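Local structure of diaminobutyrate-pyruvate transaminase and L-2,4-diaminobutyrate decarboxylase (Vibrio parahaemolyticus, 2QMA) at residues L177-I182 with H287-M291; I162-G166 with S332-L336; W290-A296 with A316-D322. The protein probably carries out pyridoxal phosphate-dependent L-2,4-diaminobutyrate decarboxylation through the C-terminal domain described here, the full-length protein also being assigned transaminase activity. All coordinates share one frame. Residue numbers count along the deposited sequence, not the author numbering.

Contact 1. Residues L177-I182 with H287-M291; sequences LARDWI and HDMWM
Trp290, at the start of a strand, buries more surface here than any other residue, laying its indole against one side of segment 177-182 of helix 167-187. The segment is regular helix (Trp181 N to Leu177 O 2.8 Å), and the nearest CA atoms are those of Ala178 and Trp290, 5.9 Å apart. With chi1 t and chi2 -72°, the Trp290 ring presents a face to Ala178, whose CB stands 3.4 Å from Trp290 CG and 3.6 Å from the centroid of the five-membered ring, 19° off its normal, a CH-pi contact. Leu177 CB touches Trp290 CH2 at 3.7 Å. This is the helix-on-sheet packing of the large domain of fold type I pyridoxal phosphate enzymes, with helix 167-187 packed against the central mixed sheet. Trp181, chi1 t and chi2 88°, receives the edge of Trp290 on its face, Trp181 CG lying 3.5 Å from Trp290 CE3. In this T-shaped pair, the Trp181 five-membered ring and the Trp290 six-membered ring have centroids 5.0 Å apart and planes at 70°. Asp288, with positive phi (57/52), closes helix 277-287 in a Schellman motif and leads through extended Met289 into the strand. Trp290 NE1 donates to Ser318 OG.

Contact 2. Residues I162-G166 with S332-L336; sequences IFTSG and SCGAL
Strands 160-164 and 334-338 pair antiparallel at the edge of the mixed seven-stranded sheet of a fold type I pyridoxal phosphate enzyme, the axes of 162-164 and 334-336 approaching to 4.1 Å at 133°. Ile162 and Leu336 form a hydrogen-bonded pair (Ile162 N to Leu336 O 3.1 Å, Leu336 N to Ile162 O 3.0 Å). Phe163 and Ala335 make the non-hydrogen-bonded pair, their CA atoms 4.0 Å apart. Thr164 and Gly334, the second hydrogen-bonded pair, are held unevenly: Thr164 N reaches Gly334 O at 2.8 Å, but the bond from Gly334 N to Thr164 O is weak at 3.4 Å, and a water bridges these atoms. A CB on Gly334 would clash with Gly166 CA; without it the two CA atoms approach to 4.1 Å. Gly166 lies about 7 Å from the side chain of Lys325, the predicted cofactor-attachment lysine, so this end of the pair probably borders the cofactor pocket.

Ile162, Thr164 and Leu336 turn their side chains to one face, where Met173 of helix 167-187 covers them. Ile162, with chi1 off-well at 5°, brings CD1 to 4.0 Å from CB of Leu336 (chi1 t, chi2 p). Thr164 is p; its OG1 accepts from Gly166 N at 3.2 Å, an ST turn into helix 167-187 with Gly166 as N-cap, and also bonds Ser170. Ser332 (p), preceded by a cis peptide bond, points CB toward Ser165 O (3.3 Å), while its OG bonds Asp376. On the other face, Phe163 (chi1 -91°, chi2 69°) has Ala335 CB over its ring, and Cys333, chi1 t, sets SG at the ring edge, 3.9 Å from Phe163 CE2.

Contact 3. Residues W290-A296 with A316-D322; sequences WMHVDGA and AHSISVD
Parallel pairing of two neighbouring central strands of the mixed sheet joins 290-295 to 318-322, their axes 4.6 Å apart at 11°. Backbone bonds run from Ser318 N to Met291 O (3.3 Å), Val293 N to Ser318 O (2.8 Å), Ser320 N to Val293 O (3.0 Å) and Gly295 N to Ser320 O (3.0 Å). Ser318 (p) places OG between two rings, accepting from Trp290 NE1 at 2.8 Å and hydrogen-bonded to His292 ND1 at 2.7 Å. Just before the strand, His317 (m) forms an offset stack with the Trp290 five-membered ring (centroids 4.8 Å apart, planes at 28°), and its CB lies 3.3 Å from that ring's centroid, a CH-pi contact. Asp294 OD1 accepts from Ala296 N at 3.2 Å, closing an Asx turn, and shares a water with Ser320 OG. Asn171 bonds His292, Asp294 and Ser320. Asp322 forms a salt bridge with Lys325, the predicted cofactor-attachment lysine, so the C-terminal ends of the strands probably border the cofactor site.

All three contacts belong to the large domain and meet on one mixed sheet. Along the chain come strand 160-164 and helix 167-187, then strands 290-295, 318-322 and 334-338, so contact 2 joins the first and last of these while contacts 1 and 3 fall between. Contacts 1 and 3 share Trp290 and Met291, with centres about 13 Å apart; contacts 2 and 3 lie about 12 Å apart and are adjacent in the sheet, Ala335 N standing 2.9 Å from Val321 O. Contacts 1 and 2, about 21 Å apart, touch through Leu177 and Leu336. Contacts 2 and 3 converge near Lys325, whereas contact 1 lies at the N-terminal end of strand 290-295, away from that site.

Contact 1. Residues L177-I182 with H287-M291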
loop_
_atom_site.group_PDB
_atom_site.type_symbol
_atom_site.label_atom_id
_atom_site.label_comp_id
_atom_site.label_asym_id
_atom_site.label_seq_id
_atom_site.Cartn_x
_atom_site.Cartn_y
_atom_site.Cartn_z
ATOM N N LEU A 177 -0.862 18.375 -1.214
ATOM C CA LEU A 177 -0.230 19.380 -0.310
ATOM C C LEU A 177 -0.180 20.728 -1.015
ATOM O O LEU A 177 -0.499 21.754 -0.423
ATOM C CB LEU A 177 1.165 18.976 0.189
ATOM C CG LEU A 177 1.129 17.771 1.142
ATOM C CD1 LEU A 177 2.578 17.317 1.387
ATOM C CD2 LEU A 177 0.385 18.102 2.429
ATOM N N ALA A 178 0.171 20.707 -2.295
ATOM C CA ALA A 178 0.254 21.962 -3.081
ATOM C C ALA A 178 -1.106 22.655 -3.151
ATOM O O ALA A 178 -1.175 23.855 -3.033
ATOM C CB ALA A 178 0.790 21.682 -4.478
ATOM N N ARG A 179 -2.146 21.860 -3.366
ATOM C CA ARG A 179 -3.518 22.334 -3.459
ATOM C C ARG A 179 -3.895 23.078 -2.160
ATOM O O ARG A 179 -4.322 24.220 -2.218
ATOM C CB ARG A 179 -4.476 21.156 -3.766
ATOM C CG ARG A 179 -5.959 21.587 -3.760
ATOM C CD ARG A 179 -6.871 20.337 -3.518
ATOM N NE ARG A 179 -6.799 19.828 -2.133
ATOM C CZ ARG A 179 -7.494 18.793 -1.655
ATOM N NH1 ARG A 179 -8.369 18.129 -2.441
ATOM N NH2 ARG A 179 -7.364 18.425 -0.367
ATOM N N ASP A 180 -3.661 22.469 -1.002
ATOM C CA ASP A 180 -4.019 23.083 0.279
ATOM C C ASP A 180 -3.087 24.282 0.547
ATOM O O ASP A 180 -3.500 25.304 1.137
ATOM C CB ASP A 180 -3.893 22.042 1.391
ATOM C CG ASP A 180 -5.008 21.003 1.370
ATOM O OD1 ASP A 180 -5.666 20.761 0.317
ATOM O OD2 ASP A 180 -5.203 20.389 2.409
ATOM N N TRP A 181 -1.833 24.166 0.113
ATOM C CA TRP A 181 -0.817 25.214 0.358
ATOM C C TRP A 181 -1.267 26.522 -0.334
ATOM O O TRP A 181 -1.207 27.622 0.261
ATOM C CB TRP A 181 0.559 24.706 -0.135
ATOM C CG TRP A 181 1.682 25.701 -0.238
ATOM C CD1 TRP A 181 2.564 26.063 0.722
ATOM C CD2 TRP A 181 2.035 26.414 -1.411
ATOM N NE1 TRP A 181 3.462 26.981 0.220
ATOM C CE2 TRP A 181 3.157 27.208 -1.099
ATOM C CE3 TRP A 181 1.516 26.439 -2.715
ATOM C CZ2 TRP A 181 3.788 28.030 -2.053
ATOM C CZ3 TRP A 181 2.129 27.264 -3.657
ATOM C CH2 TRP A 181 3.245 28.068 -3.304
ATOM N N ILE A 182 -1.740 26.401 -1.573
ATOM C CA ILE A 182 -2.030 27.610 -2.333
ATOM C C ILE A 182 -3.300 28.275 -1.783
ATOM O O ILE A 182 -3.318 29.504 -1.724
ATOM C CB ILE A 182 -2.209 27.368 -3.852
ATOM C CG1 ILE A 182 -2.169 28.722 -4.623
ATOM C CG2 ILE A 182 -3.502 26.627 -4.172
ATOM C CD1 ILE A 182 -0.864 29.516 -4.464
ATOM N N HIS A 287 6.908 32.723 -10.175
ATOM C CA HIS A 287 5.435 32.616 -10.253
ATOM C C HIS A 287 4.769 32.163 -8.963
ATOM O O HIS A 287 3.573 32.062 -8.910
ATOM C CB HIS A 287 5.033 31.792 -11.479
ATOM C CG HIS A 287 5.495 32.413 -12.771
ATOM N ND1 HIS A 287 4.965 33.593 -13.248
ATOM C CD2 HIS A 287 6.436 32.033 -13.667
ATOM C CE1 HIS A 287 5.538 33.897 -14.403
ATOM N NE2 HIS A 287 6.435 32.968 -14.679
ATOM N N ASP A 288 5.553 32.019 -7.886
ATOM C CA ASP A 288 5.006 31.660 -6.588
ATOM C C ASP A 288 4.232 30.350 -6.621
ATOM O O ASP A 288 3.067 30.314 -6.213
ATOM C CB ASP A 288 4.146 32.813 -6.040
ATOM C CG ASP A 288 5.014 33.867 -5.380
ATOM O OD1 ASP A 288 5.676 33.518 -4.357
ATOM O OD2 ASP A 288 5.098 34.987 -5.918
HETATM N N MSE A 289 4.877 29.303 -7.157
HETATM C CA MSE A 289 4.278 27.937 -7.263
HETATM C C MSE A 289 5.031 26.930 -6.418
HETATM O O MSE A 289 6.189 27.121 -6.039
HETATM C CB MSE A 289 4.254 27.410 -8.743
HETATM C CG MSE A 289 3.712 28.410 -9.796
HETATM SE SE MSE A 289 3.726 27.768 -11.606
HETATM C CE MSE A 289 5.651 27.647 -11.865
ATOM N N TRP A 290 4.354 25.816 -6.181
ATOM C CA TRP A 290 4.929 24.590 -5.602
ATOM C C TRP A 290 5.534 23.709 -6.719
ATOM O O TRP A 290 4.814 23.301 -7.636
ATOM C CB TRP A 290 3.751 23.840 -4.995
ATOM C CG TRP A 290 4.067 22.614 -4.277
ATOM C CD1 TRP A 290 4.468 21.395 -4.820
ATOM C CD2 TRP A 290 3.953 22.408 -2.861
ATOM N NE1 TRP A 290 4.645 20.477 -3.806
ATOM C CE2 TRP A 290 4.325 21.058 -2.604
ATOM C CE3 TRP A 290 3.595 23.235 -1.785
ATOM C CZ2 TRP A 290 4.370 20.519 -1.300
ATOM C CZ3 TRP A 290 3.620 22.703 -0.512
ATOM C CH2 TRP A 290 4.011 21.364 -0.272
HETATM N N MSE A 291 6.824 23.377 -6.618
HETATM C CA MSE A 291 7.420 22.457 -7.555
HETATM C C MSE A 291 7.430 21.100 -6.909
HETATM O O MSE A 291 8.029 20.908 -5.834
HETATM C CB MSE A 291 8.850 22.810 -7.960
HETATM C CG MSE A 291 9.410 21.612 -8.888
HETATM SE SE MSE A 291 11.187 21.981 -9.601
HETATM C CE MSE A 291 12.257 21.788 -7.998
#

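Contact 2. Residues I162-G166 with S332-L336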
loop_
_atom_site.group_PDB
_atom_site.type_symbol
_atom_site.label_atom_id
_atom_site.label_comp_id
_atom_site.label_asym_id
_atom_site.label_seq_id
_atom_site.Cartn_x
_atom_site.Cartn_y
_atom_site.Cartn_z
ATOM N N ILE A 162 7.642 10.792 4.449
ATOM C CA ILE A 162 6.982 9.596 4.951
ATOM C C ILE A 162 6.917 8.589 3.843
ATOM O O ILE A 162 6.770 8.945 2.661
ATOM C CB ILE A 162 5.493 9.752 5.282
ATOM C CG1 ILE A 162 4.952 11.109 4.902
ATOM C CG2 ILE A 162 5.075 8.969 6.629
ATOM C CD1 ILE A 162 4.677 11.050 3.429
ATOM N N PHE A 163 6.885 7.326 4.228
ATOM C CA PHE A 163 6.804 6.272 3.243
ATOM C C PHE A 163 5.375 6.128 2.781
ATOM O O PHE A 163 4.455 6.296 3.568
ATOM C CB PHE A 163 7.328 4.955 3.816
ATOM C CG PHE A 163 8.790 4.743 3.582
ATOM C CD1 PHE A 163 9.741 5.540 4.232
ATOM C CD2 PHE A 163 9.218 3.752 2.673
ATOM C CE1 PHE A 163 11.122 5.321 4.008
ATOM C CE2 PHE A 163 10.595 3.498 2.456
ATOM C CZ PHE A 163 11.543 4.295 3.109
ATOM N N THR A 164 5.212 5.850 1.499
ATOM C CA THR A 164 3.908 5.733 0.861
ATOM C C THR A 164 3.861 4.377 0.103
ATOM O O THR A 164 4.862 3.651 0.027
ATOM C CB THR A 164 3.697 6.855 -0.188
ATOM O OG1 THR A 164 4.632 6.648 -1.257
ATOM C CG2 THR A 164 3.868 8.243 0.429
ATOM N N SER A 165 2.716 4.048 -0.477
ATOM C CA SER A 165 2.610 2.852 -1.327
ATOM C C SER A 165 3.348 2.925 -2.685
ATOM O O SER A 165 3.488 1.905 -3.376
ATOM C CB SER A 165 1.160 2.549 -1.578
ATOM O OG SER A 165 0.633 3.584 -2.366
ATOM N N GLY A 166 3.814 4.102 -3.078
ATOM C CA GLY A 166 4.636 4.203 -4.274
ATOM C C GLY A 166 4.349 5.495 -5.003
ATOM O O GLY A 166 3.705 6.378 -4.440
ATOM N N SER A 332 5.398 -2.868 -2.062
ATOM C CA SER A 332 5.522 -1.407 -2.233
ATOM C C SER A 332 6.712 -0.859 -1.477
ATOM O O SER A 332 7.118 -1.390 -0.418
ATOM C CB SER A 332 4.278 -0.729 -1.643
ATOM O OG SER A 332 3.951 -1.354 -0.385
ATOM N N CYS A 333 7.279 0.227 -1.990
ATOM C CA CYS A 333 8.355 0.887 -1.265
ATOM C C CYS A 333 8.514 2.219 -1.982
ATOM O O CYS A 333 9.165 2.281 -3.024
ATOM C CB CYS A 333 9.636 0.054 -1.309
ATOM S SG CYS A 333 10.893 0.519 -0.086
ATOM N N GLY A 334 7.882 3.260 -1.456
ATOM C CA GLY A 334 8.081 4.617 -2.015
ATOM C C GLY A 334 8.043 5.631 -0.884
ATOM O O GLY A 334 7.695 5.290 0.233
ATOM N N ALA A 335 8.402 6.877 -1.147
ATOM C CA ALA A 335 8.266 7.921 -0.085
ATOM C C ALA A 335 7.980 9.233 -0.762
ATOM O O ALA A 335 8.247 9.400 -1.946
ATOM C CB ALA A 335 9.532 8.057 0.704
ATOM N N LEU A 336 7.482 10.156 0.023
ATOM C CA LEU A 336 7.340 11.514 -0.391
ATOM C C LEU A 336 8.155 12.357 0.550
ATOM O O LEU A 336 7.924 12.337 1.771
ATOM C CB LEU A 336 5.894 11.929 -0.284
ATOM C CG LEU A 336 5.721 13.396 -0.769
ATOM C CD1 LEU A 336 5.670 13.450 -2.332
ATOM C CD2 LEU A 336 4.526 14.011 -0.107
HETATM O O HOH W 1 6.491 1.985 1.050
#

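Contact 3. Residues W290-A296 with A316-D322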
loop_
_atom_site.group_PDB
_atom_site.type_symbol
_atom_site.label_atom_id
_atom_site.label_comp_id
_atom_site.label_asym_id
_atom_site.label_seq_id
_atom_site.Cartn_x
_atom_site.Cartn_y
_atom_site.Cartn_z
ATOM N N TRP A 290 4.354 25.816 -6.181
ATOM C CA TRP A 290 4.929 24.590 -5.602
ATOM C C TRP A 290 5.534 23.709 -6.719
ATOM O O TRP A 290 4.814 23.301 -7.636
ATOM C CB TRP A 290 3.751 23.840 -4.995
ATOM C CG TRP A 290 4.067 22.614 -4.277
ATOM C CD1 TRP A 290 4.468 21.395 -4.820
ATOM C CD2 TRP A 290 3.953 22.408 -2.861
ATOM N NE1 TRP A 290 4.645 20.477 -3.806
ATOM C CE2 TRP A 290 4.325 21.058 -2.604
ATOM C CE3 TRP A 290 3.595 23.235 -1.785
ATOM C CZ2 TRP A 290 4.370 20.519 -1.300
ATOM C CZ3 TRP A 290 3.620 22.703 -0.512
ATOM C CH2 TRP A 290 4.011 21.364 -0.272
HETATM N N MSE A 291 6.824 23.377 -6.618
HETATM C CA MSE A 291 7.420 22.457 -7.555
HETATM C C MSE A 291 7.430 21.100 -6.909
HETATM O O MSE A 291 8.029 20.908 -5.834
HETATM C CB MSE A 291 8.850 22.810 -7.960
HETATM C CG MSE A 291 9.410 21.612 -8.888
HETATM SE SE MSE A 291 11.187 21.981 -9.601
HETATM C CE MSE A 291 12.257 21.788 -7.998
ATOM N N HIS A 292 6.766 20.181 -7.578
ATOM C CA HIS A 292 6.759 18.774 -7.178
ATOM C C HIS A 292 7.659 18.044 -8.164
ATOM O O HIS A 292 7.450 18.133 -9.395
ATOM C CB HIS A 292 5.321 18.181 -7.141
ATOM C CG HIS A 292 5.324 16.686 -6.948
ATOM N ND1 HIS A 292 5.609 16.088 -5.738
ATOM C CD2 HIS A 292 5.134 15.667 -7.835
ATOM C CE1 HIS A 292 5.600 14.773 -5.879
ATOM N NE2 HIS A 292 5.275 14.487 -7.130
ATOM N N VAL A 293 8.646 17.304 -7.646
ATOM C CA VAL A 293 9.532 16.514 -8.534
ATOM C C VAL A 293 9.057 15.059 -8.569
ATOM O O VAL A 293 9.054 14.388 -7.543
ATOM C CB VAL A 293 11.027 16.596 -8.143
ATOM C CG1 VAL A 293 11.837 15.573 -9.049
ATOM C CG2 VAL A 293 11.551 18.031 -8.298
ATOM N N ASP A 294 8.630 14.573 -9.736
ATOM C CA ASP A 294 8.293 13.171 -9.840
ATOM C C ASP A 294 9.591 12.388 -10.159
ATOM O O ASP A 294 9.997 12.232 -11.342
ATOM C CB ASP A 294 7.198 12.938 -10.898
ATOM C CG ASP A 294 6.790 11.444 -11.035
ATOM O OD1 ASP A 294 7.392 10.572 -10.364
ATOM O OD2 ASP A 294 5.873 11.148 -11.848
ATOM N N GLY A 295 10.244 11.869 -9.126
ATOM C CA GLY A 295 11.453 11.116 -9.406
ATOM C C GLY A 295 11.293 9.634 -9.267
ATOM O O GLY A 295 12.260 8.966 -8.928
ATOM N N ALA A 296 10.087 9.135 -9.546
ATOM C CA ALA A 296 9.766 7.716 -9.370
ATOM C C ALA A 296 10.799 6.855 -10.106
ATOM O O ALA A 296 11.332 5.922 -9.509
ATOM C CB ALA A 296 8.304 7.402 -9.783
ATOM N N ALA A 316 13.089 21.469 -4.523
ATOM C CA ALA A 316 11.677 21.061 -4.683
ATOM C C ALA A 316 10.882 21.319 -3.421
ATOM O O ALA A 316 11.391 21.149 -2.296
ATOM C CB ALA A 316 11.594 19.578 -5.023
ATOM N N HIS A 317 9.619 21.677 -3.587
ATOM C CA HIS A 317 8.728 21.656 -2.428
ATOM C C HIS A 317 8.442 20.227 -1.997
ATOM O O HIS A 317 8.313 19.961 -0.793
ATOM C CB HIS A 317 7.393 22.342 -2.693
ATOM C CG HIS A 317 7.484 23.832 -2.840
ATOM N ND1 HIS A 317 8.100 24.434 -3.918
ATOM C CD2 HIS A 317 7.024 24.833 -2.052
ATOM C CE1 HIS A 317 8.009 25.751 -3.785
ATOM N NE2 HIS A 317 7.359 26.019 -2.660
ATOM N N SER A 318 8.277 19.326 -2.993
ATOM C CA SER A 318 8.050 17.915 -2.684
ATOM C C SER A 318 8.722 17.044 -3.732
ATOM O O SER A 318 8.883 17.484 -4.886
ATOM C CB SER A 318 6.549 17.614 -2.612
ATOM O OG SER A 318 5.862 17.974 -3.814
ATOM N N ILE A 319 9.104 15.828 -3.327
ATOM C CA ILE A 319 9.765 14.875 -4.203
ATOM C C ILE A 319 9.205 13.490 -3.948
ATOM O O ILE A 319 9.185 13.018 -2.800
ATOM C CB ILE A 319 11.257 14.788 -3.930
ATOM C CG1 ILE A 319 11.959 16.175 -4.083
ATOM C CG2 ILE A 319 11.929 13.707 -4.809
ATOM C CD1 ILE A 319 13.307 16.201 -3.418
ATOM N N SER A 320 8.749 12.842 -5.017
ATOM C CA SER A 320 8.440 11.429 -4.889
ATOM C C SER A 320 9.591 10.521 -5.379
ATOM O O SER A 320 10.271 10.790 -6.372
ATOM C CB SER A 320 7.085 11.056 -5.401
ATOM O OG SER A 320 6.909 11.322 -6.745
ATOM N N VAL A 321 9.838 9.494 -4.588
ATOM C CA VAL A 321 10.955 8.559 -4.762
ATOM C C VAL A 321 10.310 7.154 -4.742
ATOM O O VAL A 321 9.569 6.831 -3.814
ATOM C CB VAL A 321 11.994 8.652 -3.580
ATOM C CG1 VAL A 321 13.172 7.716 -3.858
ATOM C CG2 VAL A 321 12.461 10.081 -3.327
ATOM N N ASP A 322 10.518 6.374 -5.800
ATOM C CA ASP A 322 10.021 4.996 -5.841
ATOM C C ASP A 322 11.150 4.015 -5.722
ATOM O O ASP A 322 11.881 3.834 -6.689
ATOM C CB ASP A 322 9.295 4.717 -7.152
ATOM C CG ASP A 322 7.836 4.512 -6.957
ATOM O OD1 ASP A 322 7.399 4.672 -5.793
ATOM O OD2 ASP A 322 7.124 4.220 -7.955
HETATM O O HOH W 2 6.031 9.296 -8.555
HETATM O O HOH W 3 13.087 7.321 -7.374
#